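Local coordinates for protein thiamine pyrophosphokinase (Saccharomyces cerevisiae, PDB 1IG0) that transfers a pyrophosphate group from ATP to thiamine, making thiamine diphosphate and AMP as the only yeast enzyme able to do so, at residues Lys263-Arg266 with Asp271-Asn274; Asp17-Arg22 with Cys295-Thr300. All blocks are in the same frame, centred on the assembly; numbering follows the deposited sequence.

Contact 1: residues Lys263-Arg266 with Asp271-Asn274; sequences KETR and DVKN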
loop_
_atom_site.group_PDB
_atom_site.type_symbol
_atom_site.label_atom_id
_atom_site.label_comp_id
_atom_site.label_asym_id
_atom_site.label_seq_id
_atom_site.Cartn_x
_atom_site.Cartn_y
_atom_site.Cartn_z
ATOM N N LYS B 263 -4.065 11.211 20.670
ATOM C CA LYS B 263 -4.234 12.058 21.841
ATOM C C LYS B 263 -4.045 13.534 21.521
ATOM O O LYS B 263 -4.822 14.383 21.966
ATOM C CB LYS B 263 -3.256 11.638 22.939
ATOM C CG LYS B 263 -3.346 12.496 24.186
ATOM C CD LYS B 263 -2.593 11.884 25.353
ATOM C CE LYS B 263 -2.747 12.746 26.594
ATOM N NZ LYS B 263 -4.181 13.070 26.839
ATOM N N GLU B 264 -3.013 13.838 20.743
ATOM C CA GLU B 264 -2.734 15.216 20.377
ATOM C C GLU B 264 -1.600 15.360 19.374
ATOM O O GLU B 264 -0.650 14.577 19.367
ATOM C CB GLU B 264 -2.395 16.031 21.632
ATOM C CG GLU B 264 -1.653 17.333 21.354
ATOM C CD GLU B 264 -1.272 18.075 22.619
ATOM O OE1 GLU B 264 -0.784 17.424 23.567
ATOM O OE2 GLU B 264 -1.448 19.311 22.662
ATOM N N THR B 265 -1.724 16.366 18.516
ATOM C CA THR B 265 -0.702 16.679 17.533
ATOM C C THR B 265 -0.528 18.187 17.573
ATOM O O THR B 265 -1.478 18.922 17.843
ATOM C CB THR B 265 -1.105 16.275 16.100
ATOM O OG1 THR B 265 -2.206 17.079 15.659
ATOM C CG2 THR B 265 -1.483 14.807 16.053
ATOM N N ARG B 266 0.696 18.636 17.333
ATOM C CA ARG B 266 1.015 20.055 17.310
ATOM C C ARG B 266 1.975 20.248 16.146
ATOM O O ARG B 266 3.019 19.600 16.089
ATOM C CB ARG B 266 1.697 20.484 18.616
ATOM C CG ARG B 266 0.827 20.394 19.860
ATOM C CD ARG B 266 1.575 20.928 21.079
ATOM N NE ARG B 266 0.744 20.944 22.281
ATOM C CZ ARG B 266 1.145 21.401 23.465
ATOM N NH1 ARG B 266 2.371 21.885 23.617
ATOM N NH2 ARG B 266 0.318 21.371 24.503
ATOM N N ASP B 271 -4.362 19.955 13.132
ATOM C CA ASP B 271 -4.007 19.342 14.408
ATOM C C ASP B 271 -5.249 18.774 15.076
ATOM O O ASP B 271 -6.332 19.353 14.984
ATOM C CB ASP B 271 -3.354 20.360 15.347
ATOM C CG ASP B 271 -1.869 20.528 15.091
ATOM O OD1 ASP B 271 -1.208 19.527 14.742
ATOM O OD2 ASP B 271 -1.358 21.654 15.256
ATOM N N VAL B 272 -5.086 17.644 15.755
ATOM C CA VAL B 272 -6.204 16.997 16.426
ATOM C C VAL B 272 -5.922 16.698 17.895
ATOM O O VAL B 272 -4.775 16.731 18.338
ATOM C CB VAL B 272 -6.582 15.678 15.716
ATOM C CG1 VAL B 272 -7.025 15.966 14.294
ATOM C CG2 VAL B 272 -5.399 14.731 15.710
ATOM N N LYS B 273 -6.986 16.419 18.643
ATOM C CA LYS B 273 -6.900 16.096 20.068
ATOM C C LYS B 273 -8.017 15.108 20.393
ATOM O O LYS B 273 -9.134 15.263 19.902
ATOM C CB LYS B 273 -7.071 17.358 20.921
ATOM C CG LYS B 273 -6.029 18.431 20.658
ATOM C CD LYS B 273 -6.214 19.659 21.545
ATOM C CE LYS B 273 -5.909 19.360 23.005
ATOM N NZ LYS B 273 -5.434 20.581 23.721
ATOM N N ASN B 274 -7.719 14.105 21.218
ATOM C CA ASN B 274 -8.711 13.094 21.589
ATOM C C ASN B 274 -9.448 12.700 20.313
ATOM O O ASN B 274 -10.677 12.644 20.274
ATOM C CB ASN B 274 -9.697 13.673 22.609
ATOM C CG ASN B 274 -9.000 14.316 23.793
ATOM O OD1 ASN B 274 -8.157 13.698 24.442
ATOM N ND2 ASN B 274 -9.349 15.566 24.081
HETATM O O HOH W 1 -3.791 19.913 18.903
#
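T265 and D271 meet through their side chains where two antiparallel arms of the chain run past each other. T265 OG1 donates to D271 OD1 at 2.8 Å. It reaches the anti side of that oxygen, 26° out of the carboxylate plane. The same hydroxyl accepts V272 N at 2.9 Å, so OG1 is gripped by two bonds. The torsion explains this: at chi1 67° OG1 stands between the backbone N and the carbonyl carbon, and CG2 lies beside the N. From there the T265 CG2 methyl rests against V272 CG2 at 3.9 Å. With an alanine here the hydroxyl is gone, and V272 N would probably lose its acceptor and the D271 carboxylate one of the bonds that fix its rotation. D271 is also held by the turn itself, since L268 N bonds to OD1 and G267 N to OD2.

Backbone bonds continue the pairing. T265 N donates to V272 O at 3.1 Å, nearly in line with the carbonyl bond. N274 N donates to K263 O at 3.0 Å. E264 and K273 form a non-hydrogen-bonded pair between these bonds, with side chains on the same face. Within strand 260-266, E264 OE2 accepts R266 NE at 2.8 Å in a salt bridge, met from above the carboxylate plane. K273 NZ is 4.3 Å from E264 OE2, too far for a salt bridge but probably near enough for some attraction. R266 also pairs with D17 through NH1. One water donates to T265 O and weakly to V272 O.

V272 also touches bound thiamine, so the 271-274 arm contributes to the vitamin pocket. K263 and E264 sit together opposite D299, a classic beta bulge. Strand 295-300 lies along the other side of strand 260-266, while strand 4-7 pairs with 270-272.

Contact 2: residues Asp17-Arg22 with Cys295-Thr300; sequences DLINIR and CCFIDT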
loop_
_atom_site.group_PDB
_atom_site.type_symbol
_atom_site.label_atom_id
_atom_site.label_comp_id
_atom_site.label_asym_id
_atom_site.label_seq_id
_atom_site.Cartn_x
_atom_site.Cartn_y
_atom_site.Cartn_z
ATOM N N ASP B 17 4.842 23.375 26.160
ATOM C CA ASP B 17 3.762 23.782 27.058
ATOM C C ASP B 17 3.524 22.959 28.335
ATOM O O ASP B 17 3.729 23.423 29.465
ATOM C CB ASP B 17 2.446 23.863 26.268
ATOM C CG ASP B 17 2.499 24.874 25.151
ATOM O OD1 ASP B 17 2.782 26.044 25.462
ATOM O OD2 ASP B 17 2.256 24.509 23.977
ATOM N N LEU B 18 3.081 21.726 28.144
ATOM C CA LEU B 18 2.814 20.827 29.261
ATOM C C LEU B 18 3.219 19.421 28.838
ATOM O O LEU B 18 3.895 18.690 29.569
ATOM C CB LEU B 18 1.325 20.828 29.601
ATOM C CG LEU B 18 0.622 22.175 29.790
ATOM C CD1 LEU B 18 -0.888 21.965 29.837
ATOM C CD2 LEU B 18 1.111 22.845 31.064
ATOM N N ILE B 19 2.777 19.074 27.636
ATOM C CA ILE B 19 3.020 17.786 27.004
ATOM C C ILE B 19 4.331 17.111 27.383
ATOM O O ILE B 19 5.263 17.744 27.882
ATOM C CB ILE B 19 3.003 17.930 25.476
ATOM C CG1 ILE B 19 4.171 18.816 25.035
ATOM C CG2 ILE B 19 1.687 18.541 25.023
ATOM C CD1 ILE B 19 4.421 18.818 23.540
ATOM N N ASN B 20 4.399 15.812 27.114
ATOM C CA ASN B 20 5.588 15.033 27.411
ATOM C C ASN B 20 6.121 14.338 26.166
ATOM O O ASN B 20 5.420 13.559 25.518
ATOM C CB ASN B 20 5.282 14.010 28.505
ATOM C CG ASN B 20 5.008 14.662 29.844
ATOM O OD1 ASN B 20 5.881 15.311 30.422
ATOM N ND2 ASN B 20 3.790 14.497 30.344
ATOM N N ILE B 21 7.372 14.641 25.841
ATOM C CA ILE B 21 8.044 14.077 24.684
ATOM C C ILE B 21 8.767 12.805 25.082
ATOM O O ILE B 21 9.701 12.817 25.882
ATOM C CB ILE B 21 9.050 15.086 24.106
ATOM C CG1 ILE B 21 8.303 16.359 23.698
ATOM C CG2 ILE B 21 9.782 14.484 22.917
ATOM C CD1 ILE B 21 9.206 17.540 23.395
ATOM N N ARG B 22 8.327 11.700 24.507
ATOM C CA ARG B 22 8.916 10.419 24.807
ATOM C C ARG B 22 9.988 9.975 23.820
ATOM O O ARG B 22 10.763 9.070 24.103
ATOM C CB ARG B 22 7.820 9.388 24.843
ATOM C CG ARG B 22 8.335 8.054 25.211
ATOM C CD ARG B 22 7.318 7.025 24.806
ATOM N NE ARG B 22 7.675 5.648 25.161
ATOM C CZ ARG B 22 6.917 4.582 24.934
ATOM N NH1 ARG B 22 5.740 4.716 24.352
ATOM N NH2 ARG B 22 7.358 3.374 25.261
ATOM N N CYS B 295 9.529 21.660 13.673
ATOM C CA CYS B 295 9.168 20.380 14.270
ATOM C C CYS B 295 7.667 20.155 14.400
ATOM O O CYS B 295 6.879 21.101 14.425
ATOM C CB CYS B 295 9.833 20.231 15.644
ATOM S SG CYS B 295 9.372 21.484 16.861
ATOM N N CYS B 296 7.291 18.883 14.474
ATOM C CA CYS B 296 5.902 18.472 14.605
ATOM C C CYS B 296 5.806 17.429 15.714
ATOM O O CYS B 296 6.641 16.527 15.799
ATOM C CB CYS B 296 5.411 17.879 13.283
ATOM S SG CYS B 296 3.742 17.213 13.338
ATOM N N PHE B 297 4.791 17.557 16.561
ATOM C CA PHE B 297 4.594 16.633 17.671
ATOM C C PHE B 297 3.366 15.762 17.447
ATOM O O PHE B 297 2.285 16.267 17.143
ATOM C CB PHE B 297 4.434 17.417 18.977
ATOM C CG PHE B 297 4.206 16.553 20.188
ATOM C CD1 PHE B 297 5.214 15.722 20.672
ATOM C CD2 PHE B 297 2.982 16.583 20.853
ATOM C CE1 PHE B 297 5.007 14.935 21.806
ATOM C CE2 PHE B 297 2.762 15.800 21.986
ATOM C CZ PHE B 297 3.775 14.974 22.465
ATOM N N ILE B 298 3.541 14.453 17.591
ATOM C CA ILE B 298 2.441 13.510 17.422
ATOM C C ILE B 298 2.391 12.571 18.620
ATOM O O ILE B 298 3.358 11.868 18.909
ATOM C CB ILE B 298 2.604 12.680 16.130
ATOM C CG1 ILE B 298 2.538 13.606 14.914
ATOM C CG2 ILE B 298 1.505 11.621 16.044
ATOM C CD1 ILE B 298 2.823 12.924 13.592
ATOM N N ASP B 299 1.256 12.571 19.313
ATOM C CA ASP B 299 1.072 11.735 20.492
ATOM C C ASP B 299 -0.095 10.776 20.292
ATOM O O ASP B 299 -1.258 11.183 20.323
ATOM C CB ASP B 299 0.813 12.618 21.715
ATOM C CG ASP B 299 0.707 11.823 23.004
ATOM O OD1 ASP B 299 0.752 10.578 22.945
ATOM O OD2 ASP B 299 0.577 12.447 24.078
ATOM N N THR B 300 0.223 9.504 20.082
ATOM C CA THR B 300 -0.796 8.482 19.883
ATOM C C THR B 300 -0.788 7.473 21.025
ATOM O O THR B 300 0.230 7.281 21.690
ATOM C CB THR B 300 -0.586 7.729 18.553
ATOM O OG1 THR B 300 0.750 7.211 18.498
ATOM C CG2 THR B 300 -0.827 8.660 17.374
#
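F297 carries the strand's side of this contact, and I19, N20 and I21 of the loop gather round its ring. Strand 295-300 begins with C295 and C296, whose side chains serve other neighbours, among them L236 and F290.

At F297 the CB bond points toward the loop, and CG stands anti to the backbone N (chi1 179°), which carries the ring out to the loop residues. I19 CD1 sits over one face as a CH-pi contact, 3.8 Å from the F297 ring centroid and 13° off the normal. I19 CD1 is also 3.8 Å from F297 CE2. The two side chains reach out from opposite sides, and the CD1 methyl lands over the centre of the ring face. N20 contributes its backbone: N20 O lies at the ring edge, near the plane, 3.7 Å from F297 CZ. I21 CG1 approaches obliquely, 4.1 Å from F297 CE1.

Further along, I298 turns to I237 of strand 235-238, the next strand of the sheet.

The loop and strand are therefore joined by apolar packing on one aromatic ring. A carbonyl oxygen is set against the ring's edge, where the hydrogens carry slight positive charge, probably a weak attraction. Such contacts are weakly directional, so the fit here probably rests more on shape than on polar bonding.

The centres of contacts 1 and 2 are about 9 Å apart. One segment of each contact, 263-266 and 295-300, lies in the same mixed sheet, where their strands are neighbours. Along the chain residues 17-22 come first and 295-300 last, and residues 263-274 fall between the two segments of contact 2. The two contacts meet directly. R266 NH1 forms a salt bridge with D17 OD2 at 2.7 Å, and I19 packs on E264 and R266. The N-terminal loop thus packs against strands of the vitamin B1 binding region. Strand 4-7, earlier in the same N-terminal part, pairs with strand 270-272, and its C5 joins V272 in the thiamine pocket.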